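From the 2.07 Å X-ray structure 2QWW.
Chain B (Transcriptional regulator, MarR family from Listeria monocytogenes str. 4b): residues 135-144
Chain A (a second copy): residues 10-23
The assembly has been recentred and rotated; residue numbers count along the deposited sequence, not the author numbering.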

ATOM      1  N   GLU B 135      17.621   8.235  20.167  1.00 34.74           N
ATOM      2  CA  GLU B 135      17.267   7.558  18.914  1.00 33.91           C
ATOM      3  C   GLU B 135      15.829   7.866  18.497  1.00 31.34           C
ATOM      4  O   GLU B 135      15.553   8.095  17.332  1.00 30.78           O
ATOM      5  CB  GLU B 135      17.409   6.044  19.061  1.00 34.55           C
ATOM      6  CG  GLU B 135      18.839   5.565  19.102  1.00 36.22           C
ATOM      7  CD  GLU B 135      18.950   4.081  19.396  1.00 36.78           C
ATOM      8  OE1 GLU B 135      18.112   3.532  20.148  1.00 35.36           O
ATOM      9  OE2 GLU B 135      19.911   3.474  18.913  1.00 34.07           O
ATOM     10  N   ILE B 136      14.932   7.847  19.467  1.00 30.71           N
ATOM     11  CA  ILE B 136      13.550   8.162  19.236  1.00 33.27           C
ATOM     12  C   ILE B 136      13.490   9.587  18.687  1.00 34.47           C
ATOM     13  O   ILE B 136      12.979   9.767  17.607  1.00 34.16           O
ATOM     14  CB  ILE B 136      12.712   8.029  20.499  1.00 33.00           C
ATOM     15  CG1 ILE B 136      12.627   6.547  20.959  1.00 34.25           C
ATOM     16  CG2 ILE B 136      11.300   8.532  20.230  1.00 36.49           C
ATOM     17  CD1 ILE B 136      12.010   6.353  22.388  1.00 34.08           C
ATOM     18  N   GLU B 137      14.031  10.573  19.419  1.00 35.69           N
ATOM     19  CA  GLU B 137      14.084  11.988  18.975  1.00 35.03           C
ATOM     20  C   GLU B 137      14.639  12.136  17.557  1.00 32.69           C
ATOM     21  O   GLU B 137      14.097  12.862  16.717  1.00 30.31           O
ATOM     22  CB  GLU B 137      14.976  12.813  19.906  1.00 35.29           C
ATOM     23  CG  GLU B 137      14.391  13.113  21.288  1.00 43.73           C
ATOM     24  CD  GLU B 137      15.362  13.865  22.215  1.00 39.76           C
ATOM     25  OE1 GLU B 137      16.553  14.064  21.860  1.00 50.10           O
ATOM     26  OE2 GLU B 137      14.925  14.257  23.320  1.00 51.37           O
ATOM     27  N   GLU B 138      15.748  11.469  17.304  1.00 32.57           N
ATOM     28  CA  GLU B 138      16.379  11.527  15.982  1.00 33.63           C
ATOM     29  C   GLU B 138      15.606  10.842  14.885  1.00 34.18           C
ATOM     30  O   GLU B 138      15.504  11.374  13.797  1.00 34.52           O
ATOM     31  CB  GLU B 138      17.803  10.988  16.029  1.00 35.09           C
ATOM     32  CG  GLU B 138      18.784  11.992  16.556  1.00 43.37           C
ATOM     33  CD  GLU B 138      18.834  13.251  15.700  1.00 52.05           C
ATOM     34  OE1 GLU B 138      18.715  13.133  14.465  1.00 57.51           O
ATOM     35  OE2 GLU B 138      18.989  14.356  16.263  1.00 55.81           O
ATOM     36  N   LEU B 139      15.069   9.659  15.165  1.00 35.95           N
ATOM     37  CA  LEU B 139      14.212   8.943  14.215  1.00 35.87           C
ATOM     38  C   LEU B 139      13.068   9.824  13.746  1.00 34.92           C
ATOM     39  O   LEU B 139      12.784   9.895  12.568  1.00 34.72           O
ATOM     40  CB  LEU B 139      13.625   7.708  14.887  1.00 37.30           C
ATOM     41  CG  LEU B 139      12.670   6.759  14.165  1.00 37.43           C
ATOM     42  CD1 LEU B 139      13.297   6.095  12.998  1.00 37.67           C
ATOM     43  CD2 LEU B 139      12.204   5.702  15.178  1.00 40.08           C
ATOM     44  N   ILE B 140      12.435  10.521  14.677  1.00 33.80           N
ATOM     45  CA  ILE B 140      11.323  11.383  14.343  1.00 36.72           C
ATOM     46  C   ILE B 140      11.766  12.559  13.505  1.00 35.39           C
ATOM     47  O   ILE B 140      11.138  12.886  12.516  1.00 35.69           O
ATOM     48  CB  ILE B 140      10.672  11.976  15.598  1.00 36.28           C
ATOM     49  CG1 ILE B 140      10.143  10.880  16.524  1.00 41.26           C
ATOM     50  CG2 ILE B 140       9.577  12.990  15.220  1.00 43.05           C
ATOM     51  CD1 ILE B 140       9.235   9.930  15.898  1.00 41.55           C
ATOM     52  N   ARG B 141      12.844  13.198  13.918  1.00 35.07           N
ATOM     53  CA  ARG B 141      13.328  14.380  13.239  1.00 35.31           C
ATOM     54  C   ARG B 141      13.832  14.097  11.835  1.00 34.41           C
ATOM     55  O   ARG B 141      13.567  14.864  10.926  1.00 36.29           O
ATOM     56  CB  ARG B 141      14.423  15.045  14.078  1.00 36.18           C
ATOM     57  CG  ARG B 141      14.795  16.418  13.603  1.00 35.37           C
ATOM     58  CD  ARG B 141      15.976  16.943  14.373  1.00 41.57           C
ATOM     59  NE  ARG B 141      17.233  16.285  13.996  1.00 41.89           N
ATOM     60  CZ  ARG B 141      17.934  16.561  12.897  1.00 43.78           C
ATOM     61  NH1 ARG B 141      17.510  17.464  12.014  1.00 47.48           N
ATOM     62  NH2 ARG B 141      19.072  15.914  12.661  1.00 44.99           N
ATOM     63  N   LEU B 142      14.542  12.997  11.641  1.00 32.51           N
ATOM     64  CA  LEU B 142      15.073  12.675  10.321  1.00 32.04           C
ATOM     65  C   LEU B 142      14.041  12.212   9.288  1.00 31.91           C
ATOM     66  O   LEU B 142      14.161  12.548   8.107  1.00 33.20           O
ATOM     67  CB  LEU B 142      16.217  11.665  10.450  1.00 33.36           C
ATOM     68  CG  LEU B 142      17.494  12.233  11.071  1.00 35.31           C
ATOM     69  CD1 LEU B 142      18.510  11.145  11.264  1.00 38.43           C
ATOM     70  CD2 LEU B 142      18.074  13.346  10.219  1.00 39.30           C
ATOM     71  N   ASN B 143      13.071  11.414   9.703  1.00 30.95           N
ATOM     72  CA  ASN B 143      11.978  11.019   8.818  1.00 32.45           C
ATOM     73  C   ASN B 143      11.133  12.240   8.459  1.00 32.49           C
ATOM     74  O   ASN B 143      10.747  12.386   7.308  1.00 31.56           O
ATOM     75  CB  ASN B 143      11.086   9.932   9.435  1.00 29.79           C
ATOM     76  CG  ASN B 143      11.694   8.559   9.354  1.00 34.14           C
ATOM     77  OD1 ASN B 143      12.308   8.190   8.352  1.00 34.93           O
ATOM     78  ND2 ASN B 143      11.506   7.774  10.405  1.00 41.07           N
ATOM     79  N   LYS B 144      10.820  13.086   9.444  1.00 33.70           N
ATOM     80  CA  LYS B 144      10.084  14.326   9.180  1.00 35.64           C
ATOM     81  C   LYS B 144      10.856  15.229   8.230  1.00 36.19           C
ATOM     82  O   LYS B 144      10.253  15.928   7.452  1.00 38.98           O
ATOM     83  CB  LYS B 144       9.788  15.116  10.454  1.00 34.46           C
ATOM     84  CG  LYS B 144       8.709  14.556  11.300  1.00 42.55           C
ATOM     85  CD  LYS B 144       8.512  15.419  12.540  1.00 42.25           C
TER
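Chain A (10-23) ENISELLKTYWSIQ

Helices that pack in the same direction must mesh through side chains whose rotamers suit the gap, and this MarR-family dimer gives a compact example. Residues 10-23 of chain A are helical throughout and run roughly parallel to helix 135-144 of chain B, with a crossing angle of 28° and axes 9.6 Å apart at closest approach. The register places Leu A15 beside Ile B140, their CA atoms 5.7 Å apart, and Thr A18 beside Lys B144.

Both central side chains leave their backbones sideways, and their conformations bring the ends inward. Ile B140, with chi1 and chi2 both m, carries CD1 to 3.5 Å from CB of Leu A15 and equally close to O of Asn A11. Leu A15 is t,p, as is Leu B139, and their CD2 atoms meet at 3.7 Å. Tyr A19, chi1 m, also reaches inward: its CE1 lies 3.4 Å from ND2 of Asn B143, whose polar side-chain atoms are hydrogen-bonded elsewhere in the structure.

Thr A18 is m, a rotamer that turns OG1 back to its own helix, where it donates to O of Glu A14 at 2.8 Å. Its methyl CG2 is left to pack 3.5 Å from O of Asn B143. No hydrogen bond links the modelled atoms of the two stretches; Lys B144 lacks CE and NZ.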

ATOM      1  N   GLU A  10       2.622  10.386  21.932  1.00 42.84           N
ATOM      2  CA  GLU A  10       2.671  11.467  20.961  1.00 43.42           C
ATOM      3  C   GLU A  10       3.788  11.223  19.961  1.00 41.59           C
ATOM      4  O   GLU A  10       3.620  11.511  18.792  1.00 43.07           O
ATOM      5  CB  GLU A  10       2.815  12.842  21.647  1.00 44.82           C
ATOM      6  CG  GLU A  10       2.912  14.036  20.669  1.00 51.30           C
ATOM      7  CD  GLU A  10       1.753  14.108  19.673  1.00 58.43           C
ATOM      8  OE1 GLU A  10       0.613  13.718  20.036  1.00 51.01           O
ATOM      9  OE2 GLU A  10       1.995  14.564  18.527  1.00 59.74           O
ATOM     10  N   ASN A  11       4.914  10.680  20.411  1.00 40.12           N
ATOM     11  CA  ASN A  11       6.013  10.357  19.505  1.00 40.80           C
ATOM     12  C   ASN A  11       5.702   9.209  18.543  1.00 38.88           C
ATOM     13  O   ASN A  11       6.136   9.228  17.390  1.00 39.68           O
ATOM     14  CB  ASN A  11       7.290  10.060  20.298  1.00 41.28           C
ATOM     15  CG  ASN A  11       7.903  11.310  20.910  1.00 43.42           C
ATOM     16  OD1 ASN A  11       7.843  12.404  20.333  1.00 40.97           O
ATOM     17  ND2 ASN A  11       8.521  11.148  22.072  1.00 39.29           N
ATOM     18  N   ILE A  12       4.971   8.204  19.015  1.00 38.19           N
ATOM     19  CA  ILE A  12       4.548   7.086  18.167  1.00 38.17           C
ATOM     20  C   ILE A  12       3.648   7.641  17.076  1.00 37.11           C
ATOM     21  O   ILE A  12       3.868   7.381  15.907  1.00 35.83           O
ATOM     22  CB  ILE A  12       3.844   5.954  18.987  1.00 39.96           C
ATOM     23  CG1 ILE A  12       4.859   5.245  19.882  1.00 38.85           C
ATOM     24  CG2 ILE A  12       3.179   4.911  18.066  1.00 40.01           C
ATOM     25  CD1 ILE A  12       4.252   4.300  20.905  1.00 40.48           C
ATOM     26  N   SER A  13       2.669   8.457  17.461  1.00 37.33           N
ATOM     27  CA  SER A  13       1.749   9.076  16.516  1.00 37.15           C
ATOM     28  C   SER A  13       2.465   9.871  15.442  1.00 38.31           C
ATOM     29  O   SER A  13       2.146   9.752  14.256  1.00 38.99           O
ATOM     30  CB  SER A  13       0.786   9.991  17.255  1.00 39.38           C
ATOM     31  OG  SER A  13       0.105   9.239  18.239  1.00 39.75           O
ATOM     32  N   GLU A  14       3.431  10.669  15.868  1.00 38.34           N
ATOM     33  CA  GLU A  14       4.239  11.486  14.974  1.00 38.68           C
ATOM     34  C   GLU A  14       4.995  10.634  13.961  1.00 37.04           C
ATOM     35  O   GLU A  14       5.025  10.940  12.765  1.00 38.36           O
ATOM     36  CB  GLU A  14       5.214  12.290  15.832  1.00 39.58           C
ATOM     37  CG  GLU A  14       6.097  13.279  15.110  1.00 50.61           C
ATOM     38  CD  GLU A  14       5.359  14.491  14.588  1.00 57.07           C
ATOM     39  OE1 GLU A  14       4.109  14.482  14.519  1.00 61.28           O
ATOM     40  OE2 GLU A  14       6.052  15.468  14.237  1.00 63.56           O
ATOM     41  N   LEU A  15       5.614   9.571  14.445  1.00 36.17           N
ATOM     42  CA  LEU A  15       6.368   8.675  13.581  1.00 36.78           C
ATOM     43  C   LEU A  15       5.426   8.003  12.584  1.00 36.21           C
ATOM     44  O   LEU A  15       5.673   8.032  11.388  1.00 36.90           O
ATOM     45  CB  LEU A  15       7.115   7.619  14.408  1.00 35.78           C
ATOM     46  CG  LEU A  15       8.027   6.655  13.635  1.00 36.87           C
ATOM     47  CD1 LEU A  15       9.160   7.417  12.952  1.00 38.39           C
ATOM     48  CD2 LEU A  15       8.565   5.580  14.565  1.00 39.29           C
ATOM     49  N   LEU A  16       4.334   7.440  13.079  1.00 36.32           N
ATOM     50  CA  LEU A  16       3.377   6.725  12.228  1.00 37.07           C
ATOM     51  C   LEU A  16       2.761   7.618  11.155  1.00 36.38           C
ATOM     52  O   LEU A  16       2.604   7.185  10.003  1.00 36.67           O
ATOM     53  CB  LEU A  16       2.305   6.014  13.070  1.00 34.93           C
ATOM     54  CG  LEU A  16       2.813   4.894  13.996  1.00 37.77           C
ATOM     55  CD1 LEU A  16       1.711   4.392  14.908  1.00 38.18           C
ATOM     56  CD2 LEU A  16       3.426   3.733  13.232  1.00 40.38           C
ATOM     57  N   LYS A  17       2.443   8.854  11.524  1.00 36.52           N
ATOM     58  CA  LYS A  17       1.962   9.848  10.565  1.00 36.63           C
ATOM     59  C   LYS A  17       3.012  10.192   9.518  1.00 35.61           C
ATOM     60  O   LYS A  17       2.672  10.418   8.363  1.00 37.28           O
ATOM     61  CB  LYS A  17       1.553  11.146  11.253  1.00 37.71           C
ATOM     62  CG  LYS A  17       0.226  11.095  11.966  1.00 39.83           C
ATOM     63  N   THR A  18       4.277  10.260   9.919  1.00 34.61           N
ATOM     64  CA  THR A  18       5.349  10.596   8.987  1.00 34.27           C
ATOM     65  C   THR A  18       5.568   9.461   8.018  1.00 33.26           C
ATOM     66  O   THR A  18       5.673   9.692   6.822  1.00 36.43           O
ATOM     67  CB  THR A  18       6.662  10.933   9.702  1.00 34.77           C
ATOM     68  OG1 THR A  18       6.439  11.987  10.636  1.00 33.90           O
ATOM     69  CG2 THR A  18       7.698  11.393   8.724  1.00 33.21           C
ATOM     70  N   TYR A  19       5.669   8.242   8.528  1.00 33.70           N
ATOM     71  CA  TYR A  19       5.787   7.056   7.672  1.00 33.84           C
ATOM     72  C   TYR A  19       4.630   6.950   6.682  1.00 35.58           C
ATOM     73  O   TYR A  19       4.835   6.639   5.525  1.00 32.37           O
ATOM     74  CB  TYR A  19       5.801   5.773   8.501  1.00 35.11           C
ATOM     75  CG  TYR A  19       7.103   5.408   9.176  1.00 34.95           C
ATOM     76  CD1 TYR A  19       8.325   5.642   8.565  1.00 37.29           C
ATOM     77  CD2 TYR A  19       7.099   4.703  10.359  1.00 34.22           C
ATOM     78  CE1 TYR A  19       9.505   5.266   9.174  1.00 36.82           C
ATOM     79  CE2 TYR A  19       8.274   4.322  10.962  1.00 34.64           C
ATOM     80  CZ  TYR A  19       9.470   4.619  10.373  1.00 33.53           C
ATOM     81  OH  TYR A  19      10.636   4.216  10.958  1.00 31.18           O
ATOM     82  N   TRP A  20       3.411   7.196   7.159  1.00 36.36           N
ATOM     83  CA  TRP A  20       2.213   7.175   6.328  1.00 38.98           C
ATOM     84  C   TRP A  20       2.314   8.202   5.214  1.00 38.45           C
ATOM     85  O   TRP A  20       1.990   7.921   4.077  1.00 41.02           O
ATOM     86  CB  TRP A  20       0.959   7.472   7.192  1.00 42.83           C
ATOM     87  CG  TRP A  20      -0.305   7.440   6.397  1.00 48.45           C
ATOM     88  CD1 TRP A  20      -1.057   6.340   6.105  1.00 51.59           C
ATOM     89  CD2 TRP A  20      -0.942   8.546   5.746  1.00 50.73           C
ATOM     90  NE1 TRP A  20      -2.123   6.696   5.312  1.00 51.43           N
ATOM     91  CE2 TRP A  20      -2.075   8.042   5.077  1.00 50.84           C
ATOM     92  CE3 TRP A  20      -0.665   9.914   5.669  1.00 51.12           C
ATOM     93  CZ2 TRP A  20      -2.941   8.855   4.354  1.00 52.89           C
ATOM     94  CZ3 TRP A  20      -1.520  10.724   4.942  1.00 52.21           C
ATOM     95  CH2 TRP A  20      -2.649  10.193   4.297  1.00 51.92           C
ATOM     96  N   SER A  21       2.757   9.399   5.560  1.00 38.36           N
ATOM     97  CA  SER A  21       2.909  10.488   4.609  1.00 39.01           C
ATOM     98  C   SER A  21       3.972  10.203   3.535  1.00 39.26           C
ATOM     99  O   SER A  21       3.786  10.523   2.358  1.00 40.85           O
ATOM    100  CB  SER A  21       3.265  11.755   5.349  1.00 38.98           C
ATOM    101  OG  SER A  21       3.557  12.776   4.427  1.00 45.59           O
ATOM    102  N   ILE A  22       5.085   9.604   3.946  1.00 38.56           N
ATOM    103  CA  ILE A  22       6.155   9.208   3.014  1.00 38.11           C
ATOM    104  C   ILE A  22       5.663   8.101   2.054  1.00 39.02           C
ATOM    105  O   ILE A  22       6.082   8.034   0.886  1.00 39.92           O
ATOM    106  CB  ILE A  22       7.427   8.727   3.792  1.00 37.39           C
ATOM    107  CG1 ILE A  22       8.117   9.925   4.453  1.00 34.27           C
ATOM    108  CG2 ILE A  22       8.406   8.018   2.860  1.00 39.86           C
ATOM    109  CD1 ILE A  22       9.270   9.570   5.386  1.00 35.46           C
ATOM    110  N   GLN A  23       4.824   7.213   2.569  1.00 39.78           N
ATOM    111  CA  GLN A  23       4.250   6.135   1.782  1.00 40.97           C
ATOM    112  C   GLN A  23       3.271   6.738   0.771  1.00 40.10           C
ATOM    113  O   GLN A  23       3.217   6.288  -0.360  1.00 41.43           O
ATOM    114  CB  GLN A  23       3.593   5.099   2.711  1.00 41.86           C
ATOM    115  CG  GLN A  23       2.895   3.878   2.053  1.00 44.25           C
ATOM    116  CD  GLN A  23       3.774   3.077   1.094  1.00 56.07           C
ATOM    117  OE1 GLN A  23       4.160   3.568   0.032  1.00 65.66           O
ATOM    118  NE2 GLN A  23       4.044   1.820   1.443  1.00 54.61           N
TER